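Local coordinates for succinylglutamate desuccinylase/aspartoacylase (Ruegeria sp. TM1040, PDB 3NA6), which probably acts as a zinc-dependent amidohydrolase of the succinylglutamate desuccinylase/aspartoacylase family, cleaving the amide bond of an N-acylated amino acid, at residues H160-D164 against K165-D169; K227-R230 against N231-H235. One frame throughout, in Å; residues are numbered along the deposited sequence.

Overall arrangement
Both contacts are local, each within one unbroken run of chain, and both fall in the catalytic domain of the succinylglutamate desuccinylase/aspartoacylase family. Contact 1 comes first, where strand 156-160 of the large mixed sheet turns into helix 165-178; contact 2 follows on the last turns of helix 219-235. Their centres lie 21 Å apart and their nearest atoms about 7 Å, so they do not touch. The two helices nevertheless pack together: Val232 meets Phe178, and His235 meets Ala173, Ala174 and Ala177. Contact 1 thus starts a helix and contact 2 lies near the end of its neighbour, beside the same sheet.

Contact 1 of 2, residues H160-D164 against K165-D169; sequences HILED and KVLQD
Gln168 reaches back from the first turn of the helix to Leu162, where its OE1 accepts the backbone N at 3.0 Å. The N-H...O angle is 155°, and the donor is tilted somewhat from the carbonyl plane of the amide. The same oxygen takes a second bond from Lys165 NZ at 2.6 Å, so two donors fix the rotation of the amide. With CG anti to the backbone N (chi1 -179°) and the chain extended beyond it, Gln168 lies alongside Ile161, pointing the same way. CD1 of Ile161 meets the amide carbon CD, and its CG2 touches Lys165 NZ. A water donates to both His160 O and Gln168 O, a further link between the strand end and the helix. Lys165 is bent at chi2 (-59°), which folds its chain back over the turn and lets NZ approach Leu162 O to 2.7 Å, from above that carbonyl plane.

Asp164 is the N-cap where strand 156-160 gives way to helix 165-178: its OD1 takes N-H groups of the first turn, Leu167 N at 3.2 Å in a nearly straight bond met from above the carboxylate plane, and Val166 N in a weak one. The backbone Asp164 O receives Gln168 N.

The closer apolar packing lies on the inner side, where the Leu162 and Leu167 side chains cross at a slant, Leu162 CD1 lying 3.8 Å from Leu167 CG. Leu167 is buried and also touches Val205 of a sheet strand; Leu162 packs on Glu200, whose carboxylate bonds His160 ND1. Toward solvent, Asp164 and Lys165 are exposed yet bonded as described, whereas Glu163 is loose: it points away from the helix, its OE1 remaining 5.9 Å from Lys165 NZ.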
ATOM      1  N   HIS A 160       3.061  21.568 -35.324  1.00 27.68           N
ATOM      2  CA  HIS A 160       3.980  22.407 -34.587  1.00 26.94           C
ATOM      3  C   HIS A 160       4.653  23.477 -35.432  1.00 29.50           C
ATOM      4  O   HIS A 160       4.867  23.311 -36.628  1.00 29.14           O
ATOM      5  CB  HIS A 160       5.016  21.556 -33.864  1.00 24.42           C
ATOM      6  CG  HIS A 160       4.432  20.708 -32.782  1.00 30.57           C
ATOM      7  ND1 HIS A 160       4.627  19.341 -32.710  1.00 29.70           N
ATOM      8  CD2 HIS A 160       3.602  21.023 -31.755  1.00 33.26           C
ATOM      9  CE1 HIS A 160       3.955  18.856 -31.679  1.00 40.44           C
ATOM     10  NE2 HIS A 160       3.334  19.857 -31.078  1.00 32.27           N
ATOM     11  N   ILE A 161       4.945  24.592 -34.771  1.00 28.74           N
ATOM     12  CA  ILE A 161       5.782  25.628 -35.303  1.00 27.48           C
ATOM     13  C   ILE A 161       7.195  25.129 -35.101  1.00 28.43           C
ATOM     14  O   ILE A 161       7.608  24.815 -33.962  1.00 26.94           O
ATOM     15  CB  ILE A 161       5.585  26.946 -34.556  1.00 28.14           C
ATOM     16  CG1 ILE A 161       4.156  27.480 -34.773  1.00 31.72           C
ATOM     17  CG2 ILE A 161       6.644  27.982 -35.009  1.00 26.56           C
ATOM     18  CD1 ILE A 161       3.814  27.818 -36.272  1.00 31.86           C
ATOM     19  N   LEU A 162       7.920  25.022 -36.217  1.00 29.28           N
ATOM     20  CA  LEU A 162       9.265  24.473 -36.246  1.00 27.43           C
ATOM     21  C   LEU A 162      10.195  25.467 -36.937  1.00 28.62           C
ATOM     22  O   LEU A 162       9.773  26.287 -37.788  1.00 24.45           O
ATOM     23  CB  LEU A 162       9.255  23.151 -37.038  1.00 26.96           C
ATOM     24  CG  LEU A 162       8.325  22.040 -36.538  1.00 25.31           C
ATOM     25  CD1 LEU A 162       8.177  20.966 -37.586  1.00 23.20           C
ATOM     26  CD2 LEU A 162       8.840  21.427 -35.210  1.00 21.84           C
ATOM     27  N   GLU A 163      11.472  25.349 -36.610  1.00 28.04           N
ATOM     28  CA  GLU A 163      12.517  26.081 -37.330  1.00 31.17           C
ATOM     29  C   GLU A 163      12.588  25.712 -38.804  1.00 30.47           C
ATOM     30  O   GLU A 163      12.836  26.579 -39.631  1.00 29.12           O
ATOM     31  CB  GLU A 163      13.901  25.821 -36.722  1.00 32.17           C
ATOM     32  CG  GLU A 163      14.093  26.311 -35.279  1.00 47.01           C
ATOM     33  CD  GLU A 163      14.022  27.825 -35.131  1.00 62.20           C
ATOM     34  OE1 GLU A 163      14.178  28.551 -36.143  1.00 74.78           O
ATOM     35  OE2 GLU A 163      13.819  28.290 -33.988  1.00 70.53           O
ATOM     36  N   ASP A 164      12.438  24.428 -39.137  1.00 28.08           N
ATOM     37  CA  ASP A 164      12.390  24.003 -40.554  1.00 26.26           C
ATOM     38  C   ASP A 164      10.986  24.296 -41.111  1.00 27.19           C
ATOM     39  O   ASP A 164      10.046  23.517 -40.878  1.00 24.84           O
ATOM     40  CB  ASP A 164      12.697  22.507 -40.672  1.00 24.78           C
ATOM     41  CG  ASP A 164      12.728  22.019 -42.110  1.00 24.80           C
ATOM     42  OD1 ASP A 164      12.197  22.749 -42.958  1.00 25.99           O
ATOM     43  OD2 ASP A 164      13.247  20.890 -42.384  1.00 23.40           O
ATOM     44  N   LYS A 165      10.849  25.411 -41.834  1.00 28.60           N
ATOM     45  CA  LYS A 165       9.529  25.865 -42.319  1.00 27.61           C
ATOM     46  C   LYS A 165       8.957  24.986 -43.422  1.00 28.54           C
ATOM     47  O   LYS A 165       7.750  24.972 -43.650  1.00 27.22           O
ATOM     48  CB  LYS A 165       9.569  27.338 -42.741  1.00 32.60           C
ATOM     49  CG  LYS A 165       9.997  28.315 -41.606  1.00 30.98           C
ATOM     50  CD  LYS A 165       9.033  28.199 -40.405  1.00 30.87           C
ATOM     51  CE  LYS A 165       9.470  29.004 -39.190  1.00 31.22           C
ATOM     52  NZ  LYS A 165       8.574  28.675 -38.078  1.00 27.34           N
ATOM     53  N   VAL A 166       9.812  24.239 -44.109  1.00 26.56           N
ATOM     54  CA  VAL A 166       9.336  23.293 -45.117  1.00 24.36           C
ATOM     55  C   VAL A 166       8.635  22.111 -44.406  1.00 24.81           C
ATOM     56  O   VAL A 166       7.532  21.718 -44.787  1.00 23.75           O
ATOM     57  CB  VAL A 166      10.484  22.827 -46.056  1.00 27.41           C
ATOM     58  CG1 VAL A 166       9.999  21.713 -47.004  1.00 24.64           C
ATOM     59  CG2 VAL A 166      11.062  24.064 -46.868  1.00 23.46           C
ATOM     60  N   LEU A 167       9.266  21.573 -43.362  1.00 24.35           N
ATOM     61  CA  LEU A 167       8.668  20.517 -42.556  1.00 23.64           C
ATOM     62  C   LEU A 167       7.418  21.037 -41.825  1.00 25.57           C
ATOM     63  O   LEU A 167       6.435  20.324 -41.692  1.00 22.95           O
ATOM     64  CB  LEU A 167       9.689  19.986 -41.552  1.00 22.22           C
ATOM     65  CG  LEU A 167       9.276  18.885 -40.578  1.00 24.44           C
ATOM     66  CD1 LEU A 167       8.815  17.678 -41.351  1.00 21.32           C
ATOM     67  CD2 LEU A 167      10.474  18.548 -39.636  1.00 26.48           C
ATOM     68  N   GLN A 168       7.473  22.290 -41.368  1.00 24.29           N
ATOM     69  CA  GLN A 168       6.350  22.895 -40.686  1.00 25.46           C
ATOM     70  C   GLN A 168       5.131  22.866 -41.592  1.00 26.12           C
ATOM     71  O   GLN A 168       4.039  22.516 -41.160  1.00 24.14           O
ATOM     72  CB  GLN A 168       6.672  24.336 -40.278  1.00 24.62           C
ATOM     73  CG  GLN A 168       5.536  25.054 -39.519  1.00 24.63           C
ATOM     74  CD  GLN A 168       5.856  26.494 -39.183  1.00 27.81           C
ATOM     75  OE1 GLN A 168       6.776  26.778 -38.406  1.00 30.34           O
ATOM     76  NE2 GLN A 168       5.106  27.429 -39.785  1.00 27.64           N
ATOM     77  N   ASP A 169       5.319  23.224 -42.860  1.00 26.74           N
ATOM     78  CA  ASP A 169       4.223  23.213 -43.792  1.00 25.92           C
ATOM     79  C   ASP A 169       3.734  21.788 -44.041  1.00 24.53           C
ATOM     80  O   ASP A 169       2.547  21.590 -44.249  1.00 24.25           O
ATOM     81  CB  ASP A 169       4.605  23.867 -45.118  1.00 27.48           C
ATOM     82  CG  ASP A 169       4.688  25.381 -45.031  1.00 33.71           C
ATOM     83  OD1 ASP A 169       4.230  25.960 -44.017  1.00 30.90           O
ATOM     84  OD2 ASP A 169       5.209  25.981 -45.992  1.00 30.85           O
TER
HETATM   85  O   HOH W   1       3.008  22.938 -38.557  1.00 23.25           O

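Contact 2 of 2, residues K227-R230 against N231-H235; sequences KGLR and NVLIH
Arg230 and Ile234, one helical turn apart, cross at an angle that lays the isoleucine methyl CD1 over one face of the guanidinium. CD1 stands 3.4 Å above the plane, offset toward the rim, and its closest guanidinium atom is NH1 at 3.5 Å. The arginine chain runs extended from CG to NE, CG being anti to the backbone N (chi1 -175°), which carries the flat group out to where CD1 can lie over it. A water lies in plane at the guanidinium edge. It accepts from Arg230 NH1 at 2.9 Å and lies 2.6 Å from Asn231 OD1; NH1 also donates to Glu242 O.

Lys227 and Asn231 likewise cross at a slant, CG of the lysine lying 3.7 Å from ND2 of the asparagine. Their ends turn to other partners: ND2 donates to Gln244 O, which holds the amide of Asn231 from the loop, while Lys227 NZ bonds Asn179 and forms a salt bridge with Asp246.

Leu229 and Leu233 are oriented differently, side by side and pointing the same way, with their CD1 atoms 4.0 Å apart. Both are buried: Leu229 packs on Leu69, Leu72 and Leu54, and Leu233 on Leu72 and Ala52, against helix 64-75 and the sheet. Val232, which packs on Phe178 of helix 165-178, directs CG2 to within 3.3 Å of Leu229 O.

Beneath these pairs the backbone bonds run from residue i+4 to i; Asn231 N to Lys227 O, for example, is 2.7 Å long with an N-H...O angle of 168°. This regular spacing identifies an alpha-helix, and the neighbours of its side chains place it between helix 64-75, helix 165-178 and the central sheet of the alpha/beta catalytic domain.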
ATOM      1  N   LYS A 227     -11.372   8.357 -38.351  1.00 23.08           N
ATOM      2  CA  LYS A 227     -11.424   9.166 -39.574  1.00 24.70           C
ATOM      3  C   LYS A 227     -10.085   9.878 -39.783  1.00 24.54           C
ATOM      4  O   LYS A 227      -9.516   9.875 -40.883  1.00 21.54           O
ATOM      5  CB  LYS A 227     -12.565  10.178 -39.485  1.00 26.48           C
ATOM      6  CG  LYS A 227     -12.545  11.344 -40.468  1.00 30.08           C
ATOM      7  CD  LYS A 227     -13.523  12.478 -39.998  1.00 32.60           C
ATOM      8  CE  LYS A 227     -13.187  13.820 -40.606  1.00 29.25           C
ATOM      9  NZ  LYS A 227     -13.856  14.988 -39.946  1.00 26.70           N
ATOM     10  N   GLY A 228      -9.609  10.506 -38.725  1.00 24.35           N
ATOM     11  CA  GLY A 228      -8.336  11.221 -38.761  1.00 26.93           C
ATOM     12  C   GLY A 228      -7.203  10.284 -39.170  1.00 25.27           C
ATOM     13  O   GLY A 228      -6.401  10.644 -40.015  1.00 24.31           O
ATOM     14  N   LEU A 229      -7.178   9.074 -38.612  1.00 24.14           N
ATOM     15  CA  LEU A 229      -6.154   8.066 -38.920  1.00 23.89           C
ATOM     16  C   LEU A 229      -6.231   7.620 -40.370  1.00 23.97           C
ATOM     17  O   LEU A 229      -5.214   7.614 -41.092  1.00 20.73           O
ATOM     18  CB  LEU A 229      -6.315   6.851 -38.032  1.00 25.10           C
ATOM     19  CG  LEU A 229      -5.343   5.673 -38.175  1.00 27.72           C
ATOM     20  CD1 LEU A 229      -3.887   6.204 -38.074  1.00 19.77           C
ATOM     21  CD2 LEU A 229      -5.654   4.524 -37.126  1.00 20.09           C
ATOM     22  N   ARG A 230      -7.447   7.293 -40.815  1.00 24.37           N
ATOM     23  CA  ARG A 230      -7.643   6.900 -42.187  1.00 24.93           C
ATOM     24  C   ARG A 230      -7.274   8.052 -43.130  1.00 24.77           C
ATOM     25  O   ARG A 230      -6.521   7.845 -44.100  1.00 21.88           O
ATOM     26  CB  ARG A 230      -9.066   6.421 -42.421  1.00 24.87           C
ATOM     27  CG  ARG A 230      -9.294   5.888 -43.832  1.00 31.50           C
ATOM     28  CD  ARG A 230     -10.744   5.385 -44.055  1.00 31.03           C
ATOM     29  NE  ARG A 230     -11.013   5.183 -45.479  1.00 32.83           N
ATOM     30  CZ  ARG A 230     -11.430   6.119 -46.341  1.00 43.23           C
ATOM     31  NH1 ARG A 230     -11.685   7.374 -45.963  1.00 34.34           N
ATOM     32  NH2 ARG A 230     -11.600   5.787 -47.614  1.00 54.11           N
ATOM     33  N   ASN A 231      -7.777   9.255 -42.848  1.00 22.01           N
ATOM     34  CA  ASN A 231      -7.407  10.426 -43.633  1.00 22.16           C
ATOM     35  C   ASN A 231      -5.899  10.634 -43.771  1.00 24.00           C
ATOM     36  O   ASN A 231      -5.417  10.837 -44.903  1.00 23.19           O
ATOM     37  CB  ASN A 231      -7.999  11.703 -43.075  1.00 25.46           C
ATOM     38  CG  ASN A 231      -9.494  11.885 -43.413  1.00 27.13           C
ATOM     39  OD1 ASN A 231     -10.074  11.159 -44.207  1.00 27.28           O
ATOM     40  ND2 ASN A 231     -10.104  12.867 -42.783  1.00 24.34           N
ATOM     41  N   VAL A 232      -5.152  10.626 -42.655  1.00 22.81           N
ATOM     42  CA  VAL A 232      -3.708  10.881 -42.769  1.00 23.02           C
ATOM     43  C   VAL A 232      -3.016   9.734 -43.517  1.00 22.24           C
ATOM     44  O   VAL A 232      -2.080   9.973 -44.288  1.00 23.65           O
ATOM     45  CB  VAL A 232      -3.008  11.213 -41.426  1.00 23.52           C
ATOM     46  CG1 VAL A 232      -3.646  12.459 -40.801  1.00 20.65           C
ATOM     47  CG2 VAL A 232      -3.045  10.033 -40.470  1.00 21.56           C
ATOM     48  N   LEU A 233      -3.473   8.501 -43.301  1.00 21.37           N
ATOM     49  CA  LEU A 233      -2.908   7.373 -44.040  1.00 23.38           C
ATOM     50  C   LEU A 233      -3.151   7.459 -45.566  1.00 23.78           C
ATOM     51  O   LEU A 233      -2.288   7.033 -46.361  1.00 23.79           O
ATOM     52  CB  LEU A 233      -3.368   6.027 -43.454  1.00 20.50           C
ATOM     53  CG  LEU A 233      -2.829   5.678 -42.048  1.00 26.11           C
ATOM     54  CD1 LEU A 233      -3.381   4.327 -41.567  1.00 21.01           C
ATOM     55  CD2 LEU A 233      -1.311   5.715 -41.995  1.00 20.37           C
ATOM     56  N   ILE A 234      -4.289   8.012 -45.977  1.00 23.30           N
ATOM     57  CA  ILE A 234      -4.532   8.345 -47.398  1.00 24.67           C
ATOM     58  C   ILE A 234      -3.589   9.490 -47.852  1.00 26.10           C
ATOM     59  O   ILE A 234      -2.971   9.397 -48.910  1.00 25.53           O
ATOM     60  CB  ILE A 234      -6.007   8.726 -47.665  1.00 25.62           C
ATOM     61  CG1 ILE A 234      -6.920   7.502 -47.458  1.00 27.26           C
ATOM     62  CG2 ILE A 234      -6.191   9.261 -49.128  1.00 24.57           C
ATOM     63  CD1 ILE A 234      -8.482   7.812 -47.381  1.00 25.33           C
ATOM     64  N   HIS A 235      -3.496  10.549 -47.051  1.00 22.48           N
ATOM     65  CA  HIS A 235      -2.603  11.693 -47.316  1.00 24.19           C
ATOM     66  C   HIS A 235      -1.152  11.219 -47.530  1.00 24.92           C
ATOM     67  O   HIS A 235      -0.447  11.706 -48.442  1.00 24.72           O
ATOM     68  CB  HIS A 235      -2.690  12.683 -46.128  1.00 21.97           C
ATOM     69  CG  HIS A 235      -1.821  13.913 -46.245  1.00 24.06           C
ATOM     70  ND1 HIS A 235      -2.165  15.008 -47.015  1.00 25.54           N
ATOM     71  CD2 HIS A 235      -0.629  14.216 -45.677  1.00 29.77           C
ATOM     72  CE1 HIS A 235      -1.229  15.933 -46.900  1.00 29.25           C
ATOM     73  NE2 HIS A 235      -0.286  15.480 -46.096  1.00 22.95           N
TER
HETATM   74  O   HOH W   2     -11.425   9.045 -43.546  1.00 37.43           O